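PDB 3OJO: Cap5O from Staphylococcus aureus, which oxidises UDP-N-acetyl-mannosamine as an NAD-dependent dehydrogenase of capsular polysaccharide biosynthesis, a member of the UDP-glucose/GDP-mannose dehydrogenase family. Local coordinates for residues L19-L24 and I55-P60; Q45-L50 and V77-E82; F87-P92 and V127-A132. One frame throughout, in Å; residues are numbered along the deposited sequence.

How the contacts relate
From the N terminus, the glycine-rich turn 19-24 after strand 13-17 comes first, and contact 1 closes a loop by bringing 55-60 back onto it. Contact 2 crosses this one: helix segment 45-50 lies within the loop of contact 1, whereas its partner 77-82 follows 55-60. The two touch where L50 packs on L19 and L24, and T46 on S56. Contact 3 comes in series after both, joining the ends of neighbouring strands 86-89 and 124-127; it meets contact 1 where I22 rests on A90 and E128. Contacts 1 and 3 both touch NAD, while contact 2 ties helix 44-51 to edge strand 75-78 of the same sheet.

Contact 1 (L19-L24 and I55-P60); sequences LGYIGL and ISIEEP. With NAD (nicotinamide-adenine-dinucleotide), chain J.
The glycine-rich dinucleotide-binding turn of the Rossmann domain, a GxGxxG pattern that includes G20 and G23, is flanked here by the loop 55-60 between helices 44-51 and 62-71. Y21 and I57 carry the contact about equally. I57 lies over one face of the Y21 ring, its CB 3.8 Å from the ring centroid in a CH-pi contact offset toward the rim. I57 CG1 takes the crowded position between its own backbone N and carbonyl carbon; chi1 of 70° with chi2 of 145° brings CD1 to 3.6 Å from Y21 CD1, while CG2 heads for G20 C, the carbonyl carbon. At the far end of the ring the amide of E58 donates to the phenol: E58 N to Y21 OH is 3.1 Å, with an N-H...O angle of 161°. E58 O and NAD O2A both lie at the ring edge, near its plane. L24, its CG anti to the backbone N, sets CD2 against I55 CB, S56 OG and I57 CG1, 3.9 Å from the last. A water bridges the two segments, donating to L19 O at 2.8 Å and hydrogen-bonded to S56 OG. On the cofactor side, I22 N donates to NAD O2N at 3.0 Å, whereas the bond from Y21 N to NAD O2A is weak. L19 N binds D41 and helix 44-51 packs on L19 and L24, so the turn is held from several sides. E59 OE1 and OE2 accept from the amides of G167 and I169. With one face against I57 and its hydroxyl tied to a backbone N-H, the Y21 ring is restrained in position; the amides of Y21 and I22, in the turn leading into the helix, probably help to offset the pyrophosphate charge.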
loop_
_atom_site.group_PDB
_atom_site.type_symbol
_atom_site.label_atom_id
_atom_site.label_comp_id
_atom_site.label_asym_id
_atom_site.label_seq_id
_atom_site.Cartn_x
_atom_site.Cartn_y
_atom_site.Cartn_z
ATOM N N LEU B 19 26.678 -20.770 5.927
ATOM C CA LEU B 19 27.634 -20.114 5.031
ATOM C C LEU B 19 27.150 -19.929 3.597
ATOM O O LEU B 19 27.847 -20.312 2.646
ATOM C CB LEU B 19 29.002 -20.824 5.068
ATOM C CG LEU B 19 29.666 -20.941 6.427
ATOM C CD1 LEU B 19 30.778 -21.915 6.363
ATOM C CD2 LEU B 19 30.177 -19.611 6.912
ATOM N N GLY B 20 25.976 -19.325 3.455
ATOM C CA GLY B 20 25.415 -19.005 2.146
ATOM C C GLY B 20 25.722 -17.579 1.747
ATOM O O GLY B 20 26.777 -17.047 2.112
ATOM N N TYR B 21 24.788 -16.949 1.033
ATOM C CA TYR B 21 24.900 -15.566 0.550
ATOM C C TYR B 21 25.024 -14.514 1.636
ATOM O O TYR B 21 25.650 -13.479 1.415
ATOM C CB TYR B 21 23.800 -15.239 -0.484
ATOM C CG TYR B 21 24.175 -15.778 -1.850
ATOM C CD1 TYR B 21 24.945 -15.021 -2.733
ATOM C CD2 TYR B 21 23.827 -17.073 -2.232
ATOM C CE1 TYR B 21 25.343 -15.530 -3.971
ATOM C CE2 TYR B 21 24.238 -17.603 -3.461
ATOM C CZ TYR B 21 24.987 -16.824 -4.332
ATOM O OH TYR B 21 25.384 -17.335 -5.549
ATOM N N ILE B 22 24.483 -14.809 2.822
ATOM C CA ILE B 22 24.556 -13.949 4.006
ATOM C C ILE B 22 25.796 -14.303 4.871
ATOM O O ILE B 22 26.644 -13.438 5.089
ATOM C CB ILE B 22 23.218 -14.015 4.808
ATOM C CG1 ILE B 22 22.022 -13.418 4.040
ATOM C CG2 ILE B 22 23.370 -13.427 6.187
ATOM C CD1 ILE B 22 22.037 -11.895 3.842
ATOM N N GLY B 23 25.875 -15.560 5.330
ATOM C CA GLY B 23 26.911 -16.072 6.224
ATOM C C GLY B 23 28.339 -16.048 5.722
ATOM O O GLY B 23 29.225 -15.634 6.468
ATOM N N LEU B 24 28.597 -16.535 4.493
ATOM C CA LEU B 24 29.956 -16.561 3.954
ATOM C C LEU B 24 30.574 -15.154 3.830
ATOM O O LEU B 24 31.617 -14.947 4.452
ATOM C CB LEU B 24 30.063 -17.362 2.637
ATOM C CG LEU B 24 31.462 -17.472 2.017
ATOM C CD1 LEU B 24 32.430 -18.205 2.960
ATOM C CD2 LEU B 24 31.397 -18.116 0.644
ATOM N N ILE B 55 35.325 -20.217 -2.945
ATOM C CA ILE B 55 34.072 -19.753 -2.346
ATOM C C ILE B 55 32.924 -20.621 -2.870
ATOM O O ILE B 55 32.959 -21.067 -4.017
ATOM C CB ILE B 55 33.776 -18.234 -2.506
ATOM C CG1 ILE B 55 33.844 -17.748 -3.970
ATOM C CG2 ILE B 55 34.620 -17.402 -1.565
ATOM C CD1 ILE B 55 33.263 -16.338 -4.223
ATOM N N SER B 56 31.933 -20.889 -2.003
ATOM C CA SER B 56 30.770 -21.715 -2.309
ATOM C C SER B 56 29.627 -20.899 -2.950
ATOM O O SER B 56 28.614 -21.479 -3.337
ATOM C CB SER B 56 30.294 -22.414 -1.043
ATOM O OG SER B 56 30.023 -21.458 -0.032
ATOM N N ILE B 57 29.781 -19.568 -3.060
ATOM C CA ILE B 57 28.774 -18.667 -3.641
ATOM C C ILE B 57 29.343 -17.902 -4.857
ATOM O O ILE B 57 30.560 -17.871 -5.072
ATOM C CB ILE B 57 28.083 -17.718 -2.585
ATOM C CG1 ILE B 57 29.036 -16.635 -2.033
ATOM C CG2 ILE B 57 27.417 -18.497 -1.462
ATOM C CD1 ILE B 57 28.391 -15.322 -1.749
ATOM N N GLU B 58 28.449 -17.318 -5.652
ATOM C CA GLU B 58 28.778 -16.536 -6.831
ATOM C C GLU B 58 28.643 -15.049 -6.455
ATOM O O GLU B 58 27.535 -14.539 -6.262
ATOM C CB GLU B 58 27.905 -16.994 -8.036
ATOM C CG GLU B 58 27.390 -15.945 -9.020
ATOM C CD GLU B 58 28.174 -15.760 -10.308
ATOM O OE1 GLU B 58 28.324 -16.747 -11.067
ATOM O OE2 GLU B 58 28.592 -14.611 -10.585
ATOM N N GLU B 59 29.795 -14.395 -6.229
ATOM C CA GLU B 59 29.879 -12.975 -5.950
ATOM C C GLU B 59 31.223 -12.445 -6.488
ATOM O O GLU B 59 32.272 -12.836 -5.965
ATOM C CB GLU B 59 29.700 -12.669 -4.445
ATOM C CG GLU B 59 29.928 -11.205 -4.061
ATOM C CD GLU B 59 28.929 -10.144 -4.495
ATOM O OE1 GLU B 59 27.832 -10.490 -5.001
ATOM O OE2 GLU B 59 29.235 -8.949 -4.269
ATOM N N PRO B 60 31.204 -11.526 -7.493
ATOM C CA PRO B 60 32.462 -10.950 -8.015
ATOM C C PRO B 60 33.346 -10.341 -6.939
ATOM O O PRO B 60 32.862 -9.624 -6.063
ATOM C CB PRO B 60 31.995 -9.804 -8.902
ATOM C CG PRO B 60 30.521 -9.674 -8.722
ATOM C CD PRO B 60 30.037 -10.991 -8.220
HETATM P PA NAD J . 21.541 -19.754 1.657
HETATM O O1A NAD J . 20.697 -20.913 1.300
HETATM O O2A NAD J . 22.304 -19.251 0.495
HETATM O O5B NAD J . 22.554 -20.199 2.824
HETATM C C5B NAD J . 22.134 -20.967 3.920
HETATM C C4B NAD J . 23.280 -21.874 4.302
HETATM O O4B NAD J . 23.107 -22.308 5.635
HETATM C C3B NAD J . 23.388 -23.117 3.409
HETATM O O3B NAD J . 24.746 -23.298 3.020
HETATM C C2B NAD J . 23.006 -24.245 4.359
HETATM O O2B NAD J . 23.635 -25.475 4.062
HETATM C C1B NAD J . 23.425 -23.690 5.709
HETATM N N9A NAD J . 22.677 -24.330 6.802
HETATM C C8A NAD J . 21.341 -24.671 6.784
HETATM N N7A NAD J . 20.994 -25.129 8.007
HETATM C C5A NAD J . 22.096 -25.089 8.796
HETATM C C6A NAD J . 22.303 -25.462 10.125
HETATM N N6A NAD J . 21.270 -25.950 10.821
HETATM N N1A NAD J . 23.566 -25.306 10.688
HETATM C C2A NAD J . 24.608 -24.774 9.944
HETATM N N3A NAD J . 24.398 -24.412 8.628
HETATM C C4A NAD J . 23.162 -24.567 8.063
HETATM O O3 NAD J . 20.599 -18.619 2.325
HETATM P PN NAD J . 20.993 -17.065 2.403
HETATM O O1N NAD J . 20.635 -16.446 1.101
HETATM O O2N NAD J . 22.366 -16.925 2.949
HETATM O O5D NAD J . 19.951 -16.496 3.454
HETATM C C5D NAD J . 19.669 -17.172 4.652
HETATM C C4D NAD J . 18.464 -16.490 5.294
HETATM O O4D NAD J . 18.760 -15.130 5.571
HETATM C C3D NAD J . 17.240 -16.396 4.383
HETATM O O3D NAD J . 16.501 -17.588 4.195
HETATM C C2D NAD J . 16.461 -15.332 5.115
HETATM O O2D NAD J . 16.035 -15.855 6.347
HETATM C C1D NAD J . 17.573 -14.356 5.460
HETATM N N1N NAD J . 17.619 -13.345 4.378
HETATM C C2N NAD J . 18.476 -13.455 3.306
HETATM C C3N NAD J . 18.451 -12.484 2.293
HETATM C C7N NAD J . 19.625 -12.324 1.367
HETATM O O7N NAD J . 20.096 -11.013 1.123
HETATM N N7N NAD J . 20.170 -13.400 0.783
HETATM C C4N NAD J . 17.528 -11.430 2.361
HETATM C C5N NAD J . 16.636 -11.345 3.428
HETATM C C6N NAD J . 16.690 -12.327 4.420
HETATM O O HOH W 1 27.233 -21.505 0.173
#

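Contact 2 (Q45-L50 and V77-E82); sequences QTIDKL and VSTTPE
Helix 44-51 runs alongside the end of strand 75-78, the edge strand of the Rossmann sheet within this chain, and the two backbones come nearest at I47 and V77, with CA atoms 6.7 Å apart. No hydrogen bond joins the segments; the helix contributes aliphatic groups one turn apart. I47 has CG1 anti to its carbonyl carbon (chi1 -61°), and a second bend (chi2 -65°) carries CD1 against the strand. That methyl sits 3.3 Å from S78 O, beside the peptide, and I47 CD1 is also 4.1 Å from V77 CB. Further along, I47 CG1 meets the methyl of T79, with CG2 of T79 at 3.9 Å, the two side chains crossing obliquely. L50 crosses V77 at about a right angle: its CB lies near both methyls of V77, and L50 CD1 is 4.1 Å from V77 CG1. The CB of S78 points away from the helix, on the side where its side chain touches L38 of strand 36-40, and its backbone bonds to G39 and D41 hold this strand in the sheet. Where the strand ends, S78 OG accepts from T80 N at 3.2 Å in an ST turn, with an N-H...O angle of 161°. I47 also packs on D41, an NAD-binding residue, and L50 on L19 of the glycine-rich turn. I47 and L50 present only aliphatic C-H surface, laid on the S78 carbonyl as well as on V77 and T79; no directional bond crosses between the segments, and S78 makes its bonds within the sheet and the ST turn.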
loop_
_atom_site.group_PDB
_atom_site.type_symbol
_atom_site.label_atom_id
_atom_site.label_comp_id
_atom_site.label_asym_id
_atom_site.label_seq_id
_atom_site.Cartn_x
_atom_site.Cartn_y
_atom_site.Cartn_z
ATOM N N GLN B 45 29.599 -30.542 0.859
ATOM C CA GLN B 45 29.984 -30.065 -0.470
ATOM C C GLN B 45 30.490 -28.621 -0.377
ATOM O O GLN B 45 31.539 -28.311 -0.934
ATOM C CB GLN B 45 28.799 -30.189 -1.441
ATOM C CG GLN B 45 29.015 -29.631 -2.859
ATOM C CD GLN B 45 27.991 -30.177 -3.836
ATOM O OE1 GLN B 45 28.331 -30.742 -4.889
ATOM N NE2 GLN B 45 26.710 -30.080 -3.493
ATOM N N THR B 46 29.774 -27.775 0.386
ATOM C CA THR B 46 30.096 -26.378 0.682
ATOM C C THR B 46 31.442 -26.294 1.425
ATOM O O THR B 46 32.312 -25.524 1.010
ATOM C CB THR B 46 28.900 -25.716 1.439
ATOM O OG1 THR B 46 27.831 -25.542 0.516
ATOM C CG2 THR B 46 29.252 -24.366 2.084
ATOM N N ILE B 47 31.593 -27.087 2.514
ATOM C CA ILE B 47 32.793 -27.169 3.354
ATOM C C ILE B 47 34.030 -27.647 2.549
ATOM O O ILE B 47 35.113 -27.067 2.694
ATOM C CB ILE B 47 32.528 -28.013 4.627
ATOM C CG1 ILE B 47 31.405 -27.401 5.518
ATOM C CG2 ILE B 47 33.830 -28.306 5.429
ATOM C CD1 ILE B 47 31.694 -25.963 6.198
ATOM N N ASP B 48 33.849 -28.659 1.678
ATOM C CA ASP B 48 34.916 -29.186 0.821
ATOM C C ASP B 48 35.405 -28.125 -0.146
ATOM O O ASP B 48 36.611 -27.938 -0.276
ATOM C CB ASP B 48 34.456 -30.454 0.065
ATOM C CG ASP B 48 34.229 -31.693 0.925
ATOM O OD1 ASP B 48 34.583 -31.660 2.140
ATOM O OD2 ASP B 48 33.670 -32.678 0.399
ATOM N N LYS B 49 34.471 -27.401 -0.779
ATOM C CA LYS B 49 34.744 -26.286 -1.692
ATOM C C LYS B 49 35.564 -25.217 -0.950
ATOM O O LYS B 49 36.634 -24.821 -1.425
ATOM C CB LYS B 49 33.417 -25.709 -2.224
ATOM C CG LYS B 49 33.571 -24.800 -3.452
ATOM C CD LYS B 49 32.585 -25.162 -4.559
ATOM C CE LYS B 49 32.389 -24.048 -5.576
ATOM N NZ LYS B 49 33.571 -23.840 -6.458
ATOM N N LEU B 50 35.098 -24.825 0.248
ATOM C CA LEU B 50 35.739 -23.827 1.097
ATOM C C LEU B 50 37.126 -24.251 1.567
ATOM O O LEU B 50 38.081 -23.495 1.386
ATOM C CB LEU B 50 34.820 -23.394 2.255
ATOM C CG LEU B 50 33.624 -22.525 1.854
ATOM C CD1 LEU B 50 32.618 -22.452 2.953
ATOM C CD2 LEU B 50 34.055 -21.148 1.422
ATOM N N VAL B 77 36.816 -23.171 8.650
ATOM C CA VAL B 77 35.479 -23.694 8.402
ATOM C C VAL B 77 35.317 -25.059 9.068
ATOM O O VAL B 77 36.322 -25.716 9.347
ATOM C CB VAL B 77 35.086 -23.690 6.885
ATOM C CG1 VAL B 77 35.037 -22.282 6.284
ATOM C CG2 VAL B 77 35.924 -24.640 6.043
ATOM N N SER B 78 34.061 -25.477 9.329
ATOM C CA SER B 78 33.697 -26.747 9.991
ATOM C C SER B 78 32.178 -27.040 9.813
ATOM O O SER B 78 31.407 -26.144 9.457
ATOM C CB SER B 78 34.046 -26.682 11.480
ATOM O OG SER B 78 33.896 -27.930 12.134
ATOM N N THR B 79 31.765 -28.298 10.070
ATOM C CA THR B 79 30.365 -28.741 10.054
ATOM C C THR B 79 29.812 -28.685 11.488
ATOM O O THR B 79 28.615 -28.886 11.713
ATOM C CB THR B 79 30.252 -30.177 9.521
ATOM O OG1 THR B 79 31.080 -31.043 10.306
ATOM C CG2 THR B 79 30.569 -30.288 8.024
ATOM N N THR B 80 30.705 -28.385 12.447
ATOM C CA THR B 80 30.443 -28.360 13.877
ATOM C C THR B 80 30.769 -26.985 14.490
ATOM O O THR B 80 31.842 -26.440 14.219
ATOM C CB THR B 80 31.292 -29.487 14.540
ATOM O OG1 THR B 80 31.065 -30.725 13.856
ATOM C CG2 THR B 80 31.018 -29.663 16.021
ATOM N N PRO B 81 29.916 -26.436 15.384
ATOM C CA PRO B 81 30.290 -25.199 16.070
ATOM C C PRO B 81 31.305 -25.515 17.174
ATOM O O PRO B 81 31.518 -26.676 17.518
ATOM C CB PRO B 81 28.962 -24.706 16.678
ATOM C CG PRO B 81 27.919 -25.653 16.221
ATOM C CD PRO B 81 28.609 -26.917 15.866
ATOM N N GLU B 82 31.939 -24.486 17.710
ATOM C CA GLU B 82 32.894 -24.637 18.806
ATOM C C GLU B 82 32.707 -23.412 19.716
ATOM O O GLU B 82 32.058 -22.443 19.307
ATOM C CB GLU B 82 34.348 -24.739 18.292
ATOM C CG GLU B 82 34.692 -25.885 17.345
ATOM C CD GLU B 82 36.003 -25.769 16.589
ATOM O OE1 GLU B 82 36.534 -24.642 16.491
ATOM O OE2 GLU B 82 36.449 -26.787 16.017
#

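Contact 3 (F87-P92 and V127-A132). With NAD (nicotinamide-adenine-dinucleotide), chain J.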
loop_
_atom_site.group_PDB
_atom_site.type_symbol
_atom_site.label_atom_id
_atom_site.label_comp_id
_atom_site.label_asym_id
_atom_site.label_seq_id
_atom_site.Cartn_x
_atom_site.Cartn_y
_atom_site.Cartn_z
ATOM N N PHE B 87 28.090 -15.639 18.397
ATOM C CA PHE B 87 27.510 -16.603 17.472
ATOM C C PHE B 87 26.502 -15.874 16.596
ATOM O O PHE B 87 25.641 -15.170 17.104
ATOM C CB PHE B 87 26.820 -17.746 18.200
ATOM C CG PHE B 87 27.702 -18.617 19.053
ATOM C CD1 PHE B 87 28.266 -19.779 18.538
ATOM C CD2 PHE B 87 27.920 -18.311 20.395
ATOM C CE1 PHE B 87 29.044 -20.615 19.347
ATOM C CE2 PHE B 87 28.716 -19.136 21.199
ATOM C CZ PHE B 87 29.263 -20.288 20.674
ATOM N N ILE B 88 26.642 -16.011 15.278
ATOM C CA ILE B 88 25.731 -15.414 14.313
ATOM C C ILE B 88 25.009 -16.530 13.547
ATOM O O ILE B 88 25.662 -17.304 12.845
ATOM C CB ILE B 88 26.421 -14.394 13.353
ATOM C CG1 ILE B 88 27.045 -13.219 14.132
ATOM C CG2 ILE B 88 25.408 -13.899 12.306
ATOM C CD1 ILE B 88 27.824 -12.240 13.354
ATOM N N ILE B 89 23.666 -16.592 13.668
ATOM C CA ILE B 89 22.855 -17.551 12.919
ATOM C C ILE B 89 22.419 -16.852 11.623
ATOM O O ILE B 89 21.721 -15.828 11.668
ATOM C CB ILE B 89 21.680 -18.103 13.759
ATOM C CG1 ILE B 89 22.219 -18.914 14.962
ATOM C CG2 ILE B 89 20.708 -18.936 12.902
ATOM C CD1 ILE B 89 21.376 -18.853 16.201
ATOM N N ALA B 90 22.864 -17.403 10.485
ATOM C CA ALA B 90 22.592 -16.915 9.128
ATOM C C ALA B 90 22.151 -18.088 8.231
ATOM O O ALA B 90 22.544 -18.166 7.065
ATOM C CB ALA B 90 23.835 -16.258 8.559
ATOM N N VAL B 91 21.331 -18.999 8.791
ATOM C CA VAL B 91 20.780 -20.170 8.102
ATOM C C VAL B 91 19.511 -19.736 7.307
ATOM O O VAL B 91 19.019 -18.625 7.543
ATOM C CB VAL B 91 20.511 -21.358 9.077
ATOM C CG1 VAL B 91 21.774 -21.762 9.832
ATOM C CG2 VAL B 91 19.382 -21.030 10.046
ATOM N N PRO B 92 18.946 -20.550 6.381
ATOM C CA PRO B 92 17.745 -20.085 5.671
ATOM C C PRO B 92 16.450 -20.215 6.473
ATOM O O PRO B 92 16.355 -20.983 7.435
ATOM C CB PRO B 92 17.713 -20.946 4.397
ATOM C CG PRO B 92 18.835 -21.944 4.542
ATOM C CD PRO B 92 19.343 -21.897 5.934
ATOM N N VAL B 127 20.862 -13.306 15.573
ATOM C CA VAL B 127 20.091 -14.011 14.567
ATOM C C VAL B 127 19.959 -13.031 13.398
ATOM O O VAL B 127 19.342 -11.970 13.547
ATOM C CB VAL B 127 18.757 -14.546 15.125
ATOM C CG1 VAL B 127 17.964 -15.283 14.054
ATOM C CG2 VAL B 127 19.009 -15.472 16.308
ATOM N N GLU B 128 20.671 -13.320 12.285
ATOM C CA GLU B 128 20.664 -12.483 11.078
ATOM C C GLU B 128 19.572 -12.917 10.086
ATOM O O GLU B 128 19.172 -12.134 9.233
ATOM C CB GLU B 128 22.032 -12.485 10.397
ATOM C CG GLU B 128 22.977 -11.411 10.904
ATOM C CD GLU B 128 24.252 -11.233 10.093
ATOM O OE1 GLU B 128 24.463 -12.000 9.122
ATOM O OE2 GLU B 128 25.051 -10.330 10.440
ATOM N N SER B 129 19.097 -14.153 10.208
ATOM C CA SER B 129 18.051 -14.775 9.402
ATOM C C SER B 129 16.706 -14.081 9.623
ATOM O O SER B 129 16.467 -13.509 10.692
ATOM C CB SER B 129 17.907 -16.244 9.806
ATOM O OG SER B 129 19.143 -16.928 9.710
ATOM N N THR B 130 15.814 -14.179 8.642
ATOM C CA THR B 130 14.485 -13.588 8.758
ATOM C C THR B 130 13.688 -14.364 9.763
ATOM O O THR B 130 13.594 -15.588 9.652
ATOM C CB THR B 130 13.814 -13.493 7.391
ATOM O OG1 THR B 130 14.635 -12.637 6.592
ATOM C CG2 THR B 130 12.394 -12.928 7.478
ATOM N N ILE B 131 13.152 -13.678 10.779
ATOM C CA ILE B 131 12.367 -14.354 11.805
ATOM C C ILE B 131 11.022 -13.706 12.030
ATOM O O ILE B 131 10.906 -12.477 11.932
ATOM C CB ILE B 131 13.167 -14.596 13.106
ATOM C CG1 ILE B 131 13.619 -13.280 13.747
ATOM C CG2 ILE B 131 14.317 -15.603 12.884
ATOM C CD1 ILE B 131 14.432 -13.432 14.958
ATOM N N ALA B 132 10.008 -14.532 12.358
ATOM C CA ALA B 132 8.651 -14.064 12.650
ATOM C C ALA B 132 8.677 -13.236 13.923
ATOM O O ALA B 132 9.523 -13.491 14.783
ATOM C CB ALA B 132 7.701 -15.241 12.799
HETATM P PA NAD J . 21.541 -19.754 1.657
HETATM O O1A NAD J . 20.697 -20.913 1.300
HETATM O O2A NAD J . 22.304 -19.251 0.495
HETATM O O5B NAD J . 22.554 -20.199 2.824
HETATM C C5B NAD J . 22.134 -20.967 3.920
HETATM C C4B NAD J . 23.280 -21.874 4.302
HETATM O O4B NAD J . 23.107 -22.308 5.635
HETATM C C3B NAD J . 23.388 -23.117 3.409
HETATM O O3B NAD J . 24.746 -23.298 3.020
HETATM C C2B NAD J . 23.006 -24.245 4.359
HETATM O O2B NAD J . 23.635 -25.475 4.062
HETATM C C1B NAD J . 23.425 -23.690 5.709
HETATM N N9A NAD J . 22.677 -24.330 6.802
HETATM C C8A NAD J . 21.341 -24.671 6.784
HETATM N N7A NAD J . 20.994 -25.129 8.007
HETATM C C5A NAD J . 22.096 -25.089 8.796
HETATM C C6A NAD J . 22.303 -25.462 10.125
HETATM N N6A NAD J . 21.270 -25.950 10.821
HETATM N N1A NAD J . 23.566 -25.306 10.688
HETATM C C2A NAD J . 24.608 -24.774 9.944
HETATM N N3A NAD J . 24.398 -24.412 8.628
HETATM C C4A NAD J . 23.162 -24.567 8.063
HETATM O O3 NAD J . 20.599 -18.619 2.325
HETATM P PN NAD J . 20.993 -17.065 2.403
HETATM O O1N NAD J . 20.635 -16.446 1.101
HETATM O O2N NAD J . 22.366 -16.925 2.949
HETATM O O5D NAD J . 19.951 -16.496 3.454
HETATM C C5D NAD J . 19.669 -17.172 4.652
HETATM C C4D NAD J . 18.464 -16.490 5.294
HETATM O O4D NAD J . 18.760 -15.130 5.571
HETATM C C3D NAD J . 17.240 -16.396 4.383
HETATM O O3D NAD J . 16.501 -17.588 4.195
HETATM C C2D NAD J . 16.461 -15.332 5.115
HETATM O O2D NAD J . 16.035 -15.855 6.347
HETATM C C1D NAD J . 17.573 -14.356 5.460
HETATM N N1N NAD J . 17.619 -13.345 4.378
HETATM C C2N NAD J . 18.476 -13.455 3.306
HETATM C C3N NAD J . 18.451 -12.484 2.293
HETATM C C7N NAD J . 19.625 -12.324 1.367
HETATM O O7N NAD J . 20.096 -11.013 1.123
HETATM N N7N NAD J . 20.170 -13.400 0.783
HETATM C C4N NAD J . 17.528 -11.430 2.361
HETATM C C5N NAD J . 16.636 -11.345 3.428
HETATM C C6N NAD J . 16.690 -12.327 4.420
#
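I89 pairs with V127 in a parallel bridge, their CA atoms 4.8 Å apart, and I89 O takes the main backbone hydrogen bond just beyond it: E128 N to I89 O is 2.8 Å, arriving nearly along the C=O axis (C=O...N angle 164°). S129 N adds a second, weak bond to I89 O. The side-chain hydrogen bond is made by S129, whose OG, anti to the carbonyl carbon (chi1 -55°), donates to V91 O at 2.8 Å. It meets that oxygen in the carbonyl plane, on a lone pair, and so ties the two loops together where they leave the sheet. These are the C-terminal ends of strands 86-89 and 124-127, neighbours in the parallel part of the Rossmann sheet, where the loops that follow the strands form part of the NAD pocket. Apolar packing lies on both sides of the bridge. I89 and V127 stand side by side, pointing the same way, and touch through I89 CD1 and V127 CG2 at 4.1 Å. I88 CG2, anti to its backbone N, instead meets the extended chain of E128, 3.7 Å from E128 CD. The carboxylate beyond is buried: OE2 is hydrogen-bonded to Y195 OH and lies close to E162, so two acids near each other may share a proton or have a raised pKa. V91 and P92 follow the cofactor from adenine to the nicotinamide ribose. V91 lays CG1 against the adenine, 3.5 Å from NAD C5A; P92 CG lies near NAD C5B, CD near C8A, and CB near O3D. At the same ribose, T130 N donates to NAD O2D at 2.9 Å, with an N-H...O angle of 163°.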